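Local coordinates for transcriptional regulator (Enterococcus faecalis, PDB 3QFI), which is of unknown function but belongs to the LytR-CpsA-Psr family, whose members are associated with the cell envelope of Gram-positive bacteria, at residues I103-S108 with K205-W210; L114-D119 with L197-A202. One frame throughout, in Å; residues are numbered along the deposited sequence.

Interaction 1 of 2, residues I103-S108 with K205-W210; sequences IHHYVS and KTDLTW
Ser108 and Lys205 exchange both backbone hydrogen bonds of an antiparallel pair: Ser108 N gives to Lys205 O at 2.8 Å and Lys205 N to Ser108 O at 2.9 Å. Both are nearly straight and lie in the carbonyl planes, and the two CB atoms sit side by side while the rest of the lysine chain departs from 103-108. Toward Tyr106, the side chains of Thr206 and Asp207 take over as partners of its backbone O and N. Thr206 OG1, anti to its own backbone N, gives a hydrogen bond to Tyr106 O at 2.9 Å, arriving almost along the C=O axis. The same OG1 accepts from Leu208 N, which makes an ST turn. Asp207 OD1 then takes the Tyr106 N-H at 3.3 Å, approached 31° out of the carboxylate plane. The Ser108-Lys205 pair joins 204-206, an outermost strand of the mixed sheet, to 105-109 of the LytR-CpsA-Psr fold. Next to these bonds, the Tyr106 ring and the Asp207 carboxylate cross obliquely, their planes 51° apart, Tyr106 CD1 to Asp207 CG 3.6 Å, with Thr206 CA over one face of the ring toward the rim. The crowded chi1 of 80° brings the ring to this position. Leu208 CD1 stands over the centre of the His105 imidazole, 3.5 Å from the centroid, a CH-pi contact, while Asp207 lies at the ring's edge. Further out, backbone bonds from His105 and Val107 tie the strand to 22-28, Ile92 of helix 80-98 touches Tyr106, and His104 ND1 is bonded to Ser23 N.

Interaction 2 of 2, residues L114-D119 with L197-A202; sequences LKDLID and LDAVEA
Lys115 NZ is the best-held side-chain polar atom of the two segments, and two partners grip it: Thr150 OG1 through a hydrogen bond, and Asp119 OD2, one helical turn on, through a long salt bridge of 3.6 Å. The lysine chain runs extended through its first three torsions and bends at the last, chi4 51°, which turns the ammonium group to the aspartate. Asp119 is held in turn by its other oxygen, OD1, which accepts from Gly149 N. Lys115 points away from 197-202, neither it nor Asp119 touches that segment, and no hydrogen bond crosses between the two segments. What faces 197-202 is the neighbouring pair Asp116 and Leu117. With CG anti to the backbone N, chi1 -170°, Asp116 extends its carboxylate to Ala199, placing OD2 beside the carbonyl oxygen and CB of that residue. OD2 and Ala199 O are both acceptors, so no hydrogen bond forms between them. The apolar part is carried by Leu117, likewise anti at chi1 179°. Its CD1 meets Leu197 CD1 at 3.3 Å, the two side chains crossing obliquely, and its CB lies 4.3 Å from Val200 CG2, the methyl that is anti to the valine backbone N. Leu197 and Val200 are three residues apart in a 3-10 segment, a spacing that lets both reach the same leucine. Within that segment Glu201 N bonds to Asp198 O, as in a 3-10 turn. The contact thus sets helix 111-120 against the 3-10 segment leading into strand 204-206, with Ile180 of helix 166-184 touching both Leu117 and Ile118, and Val121 touching Leu197.

How the interactions relate
Interactions 1 and 2 join the same two regions of the chain twice, in reversed order: strand 105-109 is followed directly by helix 111-120, and the 3-10 segment 197-202 leads into strand 204-206. Going inward along the chain, the pairing of 103-108 with 205-210 therefore encloses that of 114-119 with 197-202. One contact is made through strand pairing and side-chain-to-backbone bonds at the sheet edge, the other through side-chain packing. Their centres are about 15 Å apart, yet they touch where Trp210 CH2 lies 4.0 Å from Glu201 OE1, a packing contact. Both lie toward the surface, with centres about 13 Å and 18 Å from the centre of the chain.

Interaction 1 of 2, residues I103-S108 with K205-W210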
loop_
_atom_site.group_PDB
_atom_site.type_symbol
_atom_site.label_atom_id
_atom_site.label_comp_id
_atom_site.label_asym_id
_atom_site.label_seq_id
_atom_site.Cartn_x
_atom_site.Cartn_y
_atom_site.Cartn_z
ATOM N N ILE A 103 -7.887 9.687 2.509
ATOM C CA ILE A 103 -7.887 8.239 2.628
ATOM C C ILE A 103 -9.290 7.915 3.089
ATOM O O ILE A 103 -9.597 8.043 4.274
ATOM C CB ILE A 103 -6.925 7.734 3.719
ATOM C CG1 ILE A 103 -5.482 8.064 3.357
ATOM C CG2 ILE A 103 -7.097 6.221 3.887
ATOM C CD1 ILE A 103 -5.000 7.407 2.065
ATOM N N HIS A 104 -10.142 7.499 2.163
ATOM C CA HIS A 104 -11.528 7.192 2.488
ATOM C C HIS A 104 -11.730 5.962 3.338
ATOM O O HIS A 104 -12.602 5.929 4.213
ATOM C CB HIS A 104 -12.311 7.033 1.204
ATOM C CG HIS A 104 -12.215 8.225 0.318
ATOM N ND1 HIS A 104 -11.573 8.197 -0.900
ATOM C CD2 HIS A 104 -12.625 9.501 0.504
ATOM C CE1 HIS A 104 -11.593 9.407 -1.427
ATOM N NE2 HIS A 104 -12.225 10.217 -0.595
ATOM N N HIS A 105 -10.919 4.947 3.073
ATOM C CA HIS A 105 -11.032 3.697 3.787
ATOM C C HIS A 105 -9.669 3.090 4.091
ATOM O O HIS A 105 -8.666 3.401 3.433
ATOM C CB HIS A 105 -11.837 2.713 2.945
ATOM C CG HIS A 105 -13.241 3.148 2.679
ATOM N ND1 HIS A 105 -14.199 3.210 3.668
ATOM C CD2 HIS A 105 -13.861 3.512 1.532
ATOM C CE1 HIS A 105 -15.349 3.591 3.140
ATOM N NE2 HIS A 105 -15.172 3.779 1.847
ATOM N N TYR A 106 -9.635 2.207 5.080
ATOM C CA TYR A 106 -8.397 1.542 5.440
ATOM C C TYR A 106 -8.688 0.080 5.750
ATOM O O TYR A 106 -9.840 -0.308 5.968
ATOM C CB TYR A 106 -7.780 2.190 6.674
ATOM C CG TYR A 106 -8.406 1.750 7.974
ATOM C CD1 TYR A 106 -9.578 2.341 8.456
ATOM C CD2 TYR A 106 -7.834 0.716 8.716
ATOM C CE1 TYR A 106 -10.164 1.902 9.657
ATOM C CE2 TYR A 106 -8.406 0.274 9.903
ATOM C CZ TYR A 106 -9.562 0.861 10.373
ATOM O OH TYR A 106 -10.100 0.399 11.558
ATOM N N VAL A 107 -7.633 -0.724 5.761
ATOM C CA VAL A 107 -7.737 -2.140 6.092
ATOM C C VAL A 107 -6.435 -2.616 6.729
ATOM O O VAL A 107 -5.353 -2.344 6.221
ATOM C CB VAL A 107 -8.076 -3.014 4.843
ATOM C CG1 VAL A 107 -7.176 -2.662 3.712
ATOM C CG2 VAL A 107 -7.927 -4.504 5.179
ATOM N N SER A 108 -6.559 -3.286 7.875
ATOM C CA SER A 108 -5.424 -3.842 8.609
ATOM C C SER A 108 -5.563 -5.348 8.544
ATOM O O SER A 108 -6.597 -5.892 8.949
ATOM C CB SER A 108 -5.445 -3.432 10.084
ATOM O OG SER A 108 -5.076 -2.085 10.277
ATOM N N LYS A 205 -9.150 -5.709 10.269
ATOM C CA LYS A 205 -9.872 -4.550 10.757
ATOM C C LYS A 205 -10.133 -3.625 9.570
ATOM O O LYS A 205 -9.269 -3.435 8.723
ATOM C CB LYS A 205 -9.058 -3.807 11.813
ATOM C CG LYS A 205 -8.913 -4.508 13.151
ATOM C CD LYS A 205 -8.191 -3.581 14.133
ATOM C CE LYS A 205 -7.929 -4.239 15.478
ATOM N NZ LYS A 205 -7.220 -5.530 15.308
ATOM N N THR A 206 -11.325 -3.046 9.511
ATOM C CA THR A 206 -11.671 -2.154 8.419
ATOM C C THR A 206 -12.934 -1.369 8.737
ATOM O O THR A 206 -13.782 -1.833 9.493
ATOM C CB THR A 206 -11.896 -2.951 7.113
ATOM O OG1 THR A 206 -12.200 -2.050 6.042
ATOM C CG2 THR A 206 -13.048 -3.927 7.281
ATOM N N ASP A 207 -13.048 -0.175 8.164
ATOM C CA ASP A 207 -14.222 0.673 8.350
ATOM C C ASP A 207 -15.106 0.478 7.130
ATOM O O ASP A 207 -16.040 1.239 6.893
ATOM C CB ASP A 207 -13.806 2.138 8.452
ATOM C CG ASP A 207 -12.976 2.594 7.260
ATOM O OD1 ASP A 207 -12.593 1.727 6.435
ATOM O OD2 ASP A 207 -12.703 3.816 7.152
ATOM N N LEU A 208 -14.777 -0.555 6.357
ATOM C CA LEU A 208 -15.488 -0.915 5.138
ATOM C C LEU A 208 -16.554 -1.957 5.464
ATOM O O LEU A 208 -16.243 -3.049 5.944
ATOM C CB LEU A 208 -14.490 -1.480 4.129
ATOM C CG LEU A 208 -14.814 -1.399 2.636
ATOM C CD1 LEU A 208 -15.101 0.045 2.226
ATOM C CD2 LEU A 208 -13.632 -1.941 1.854
ATOM N N THR A 209 -17.812 -1.619 5.206
ATOM C CA THR A 209 -18.904 -2.535 5.501
ATOM C C THR A 209 -19.119 -3.563 4.410
ATOM O O THR A 209 -18.485 -3.520 3.356
ATOM C CB THR A 209 -20.244 -1.789 5.729
ATOM O OG1 THR A 209 -20.664 -1.153 4.514
ATOM C CG2 THR A 209 -20.085 -0.737 6.824
ATOM N N TRP A 210 -20.026 -4.493 4.681
ATOM C CA TRP A 210 -20.351 -5.560 3.750
ATOM C C TRP A 210 -21.046 -4.939 2.550
ATOM O O TRP A 210 -20.727 -5.245 1.405
ATOM C CB TRP A 210 -21.268 -6.562 4.441
ATOM C CG TRP A 210 -20.930 -6.777 5.895
ATOM C CD1 TRP A 210 -21.809 -7.059 6.900
ATOM C CD2 TRP A 210 -19.626 -6.736 6.506
ATOM N NE1 TRP A 210 -21.143 -7.196 8.097
ATOM C CE2 TRP A 210 -19.803 -7.007 7.885
ATOM C CE3 TRP A 210 -18.328 -6.504 6.025
ATOM C CZ2 TRP A 210 -18.732 -7.046 8.789
ATOM C CZ3 TRP A 210 -17.259 -6.542 6.926
ATOM C CH2 TRP A 210 -17.473 -6.814 8.294
#

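Interaction 2 of 2, residues L114-D119 with L197-A202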
loop_
_atom_site.group_PDB
_atom_site.type_symbol
_atom_site.label_atom_id
_atom_site.label_comp_id
_atom_site.label_asym_id
_atom_site.label_seq_id
_atom_site.Cartn_x
_atom_site.Cartn_y
_atom_site.Cartn_z
ATOM N N LEU A 114 -3.781 -12.745 6.312
ATOM C CA LEU A 114 -3.315 -12.673 4.943
ATOM C C LEU A 114 -3.083 -14.079 4.424
ATOM O O LEU A 114 -3.239 -14.345 3.230
ATOM C CB LEU A 114 -2.026 -11.858 4.830
ATOM C CG LEU A 114 -1.333 -11.964 3.462
ATOM C CD1 LEU A 114 -2.316 -11.722 2.322
ATOM C CD2 LEU A 114 -0.186 -10.975 3.411
ATOM N N LYS A 115 -2.713 -14.988 5.312
ATOM C CA LYS A 115 -2.489 -16.352 4.872
ATOM C C LYS A 115 -3.828 -17.029 4.577
ATOM O O LYS A 115 -3.929 -17.799 3.626
ATOM C CB LYS A 115 -1.703 -17.122 5.933
ATOM C CG LYS A 115 -1.697 -18.616 5.741
ATOM C CD LYS A 115 -0.944 -19.283 6.886
ATOM C CE LYS A 115 -1.393 -20.724 7.061
ATOM N NZ LYS A 115 -1.350 -21.449 5.764
ATOM N N ASP A 116 -4.858 -16.719 5.367
ATOM C CA ASP A 116 -6.173 -17.317 5.158
ATOM C C ASP A 116 -6.901 -16.708 3.959
ATOM O O ASP A 116 -7.731 -17.363 3.326
ATOM C CB ASP A 116 -7.048 -17.170 6.407
ATOM C CG ASP A 116 -8.342 -17.986 6.318
ATOM O OD1 ASP A 116 -8.252 -19.225 6.146
ATOM O OD2 ASP A 116 -9.449 -17.402 6.431
ATOM N N LEU A 117 -6.593 -15.454 3.655
ATOM C CA LEU A 117 -7.213 -14.771 2.532
ATOM C C LEU A 117 -6.714 -15.373 1.226
ATOM O O LEU A 117 -7.444 -15.430 0.239
ATOM C CB LEU A 117 -6.877 -13.279 2.576
ATOM C CG LEU A 117 -7.435 -12.391 1.456
ATOM C CD1 LEU A 117 -8.943 -12.477 1.428
ATOM C CD2 LEU A 117 -6.979 -10.942 1.670
ATOM N N ILE A 118 -5.465 -15.822 1.221
ATOM C CA ILE A 118 -4.904 -16.410 0.024
ATOM C C ILE A 118 -5.514 -17.787 -0.178
ATOM O O ILE A 118 -5.854 -18.156 -1.302
ATOM C CB ILE A 118 -3.363 -16.474 0.115
ATOM C CG1 ILE A 118 -2.809 -15.045 0.213
ATOM C CG2 ILE A 118 -2.781 -17.172 -1.111
ATOM C CD1 ILE A 118 -1.295 -14.949 0.276
ATOM N N ASP A 119 -5.695 -18.537 0.905
ATOM C CA ASP A 119 -6.296 -19.867 0.791
ATOM C C ASP A 119 -7.803 -19.829 0.556
ATOM O O ASP A 119 -8.358 -20.716 -0.081
ATOM C CB ASP A 119 -6.003 -20.697 2.037
ATOM C CG ASP A 119 -4.533 -21.015 2.180
ATOM O OD1 ASP A 119 -3.882 -21.255 1.137
ATOM O OD2 ASP A 119 -4.027 -21.031 3.324
ATOM N N LEU A 197 -15.049 -16.033 2.671
ATOM C CA LEU A 197 -13.873 -15.213 2.914
ATOM C C LEU A 197 -13.857 -14.676 4.336
ATOM O O LEU A 197 -12.800 -14.361 4.860
ATOM C CB LEU A 197 -13.827 -14.044 1.922
ATOM C CG LEU A 197 -13.005 -14.220 0.637
ATOM C CD1 LEU A 197 -11.567 -14.506 1.016
ATOM C CD2 LEU A 197 -13.557 -15.340 -0.212
ATOM N N ASP A 198 -15.024 -14.585 4.962
ATOM C CA ASP A 198 -15.115 -14.079 6.328
ATOM C C ASP A 198 -14.175 -14.760 7.306
ATOM O O ASP A 198 -13.921 -14.236 8.391
ATOM C CB ASP A 198 -16.543 -14.190 6.841
ATOM C CG ASP A 198 -17.460 -13.175 6.199
ATOM O OD1 ASP A 198 -17.113 -11.971 6.220
ATOM O OD2 ASP A 198 -18.524 -13.575 5.677
ATOM N N ALA A 199 -13.657 -15.922 6.918
ATOM C CA ALA A 199 -12.719 -16.674 7.751
ATOM C C ALA A 199 -11.467 -15.834 8.003
ATOM O O ALA A 199 -10.514 -16.284 8.649
ATOM C CB ALA A 199 -12.334 -17.979 7.061
ATOM N N VAL A 200 -11.467 -14.616 7.473
ATOM C CA VAL A 200 -10.339 -13.727 7.661
ATOM C C VAL A 200 -10.765 -12.525 8.502
ATOM O O VAL A 200 -9.951 -11.646 8.794
ATOM C CB VAL A 200 -9.786 -13.233 6.310
ATOM C CG1 VAL A 200 -10.738 -12.225 5.685
ATOM C CG2 VAL A 200 -8.414 -12.619 6.514
ATOM N N GLU A 201 -12.034 -12.504 8.909
ATOM C CA GLU A 201 -12.573 -11.396 9.698
ATOM C C GLU A 201 -11.969 -11.265 11.085
ATOM O O GLU A 201 -11.759 -10.156 11.579
ATOM C CB GLU A 201 -14.096 -11.518 9.839
ATOM C CG GLU A 201 -14.892 -11.322 8.541
ATOM C CD GLU A 201 -14.484 -10.071 7.759
ATOM O OE1 GLU A 201 -14.176 -9.029 8.387
ATOM O OE2 GLU A 201 -14.493 -10.128 6.507
ATOM N N ALA A 202 -11.702 -12.398 11.718
ATOM C CA ALA A 202 -11.137 -12.401 13.053
ATOM C C ALA A 202 -9.686 -11.922 13.069
ATOM O O ALA A 202 -9.050 -11.905 14.122
ATOM C CB ALA A 202 -11.231 -13.787 13.637
#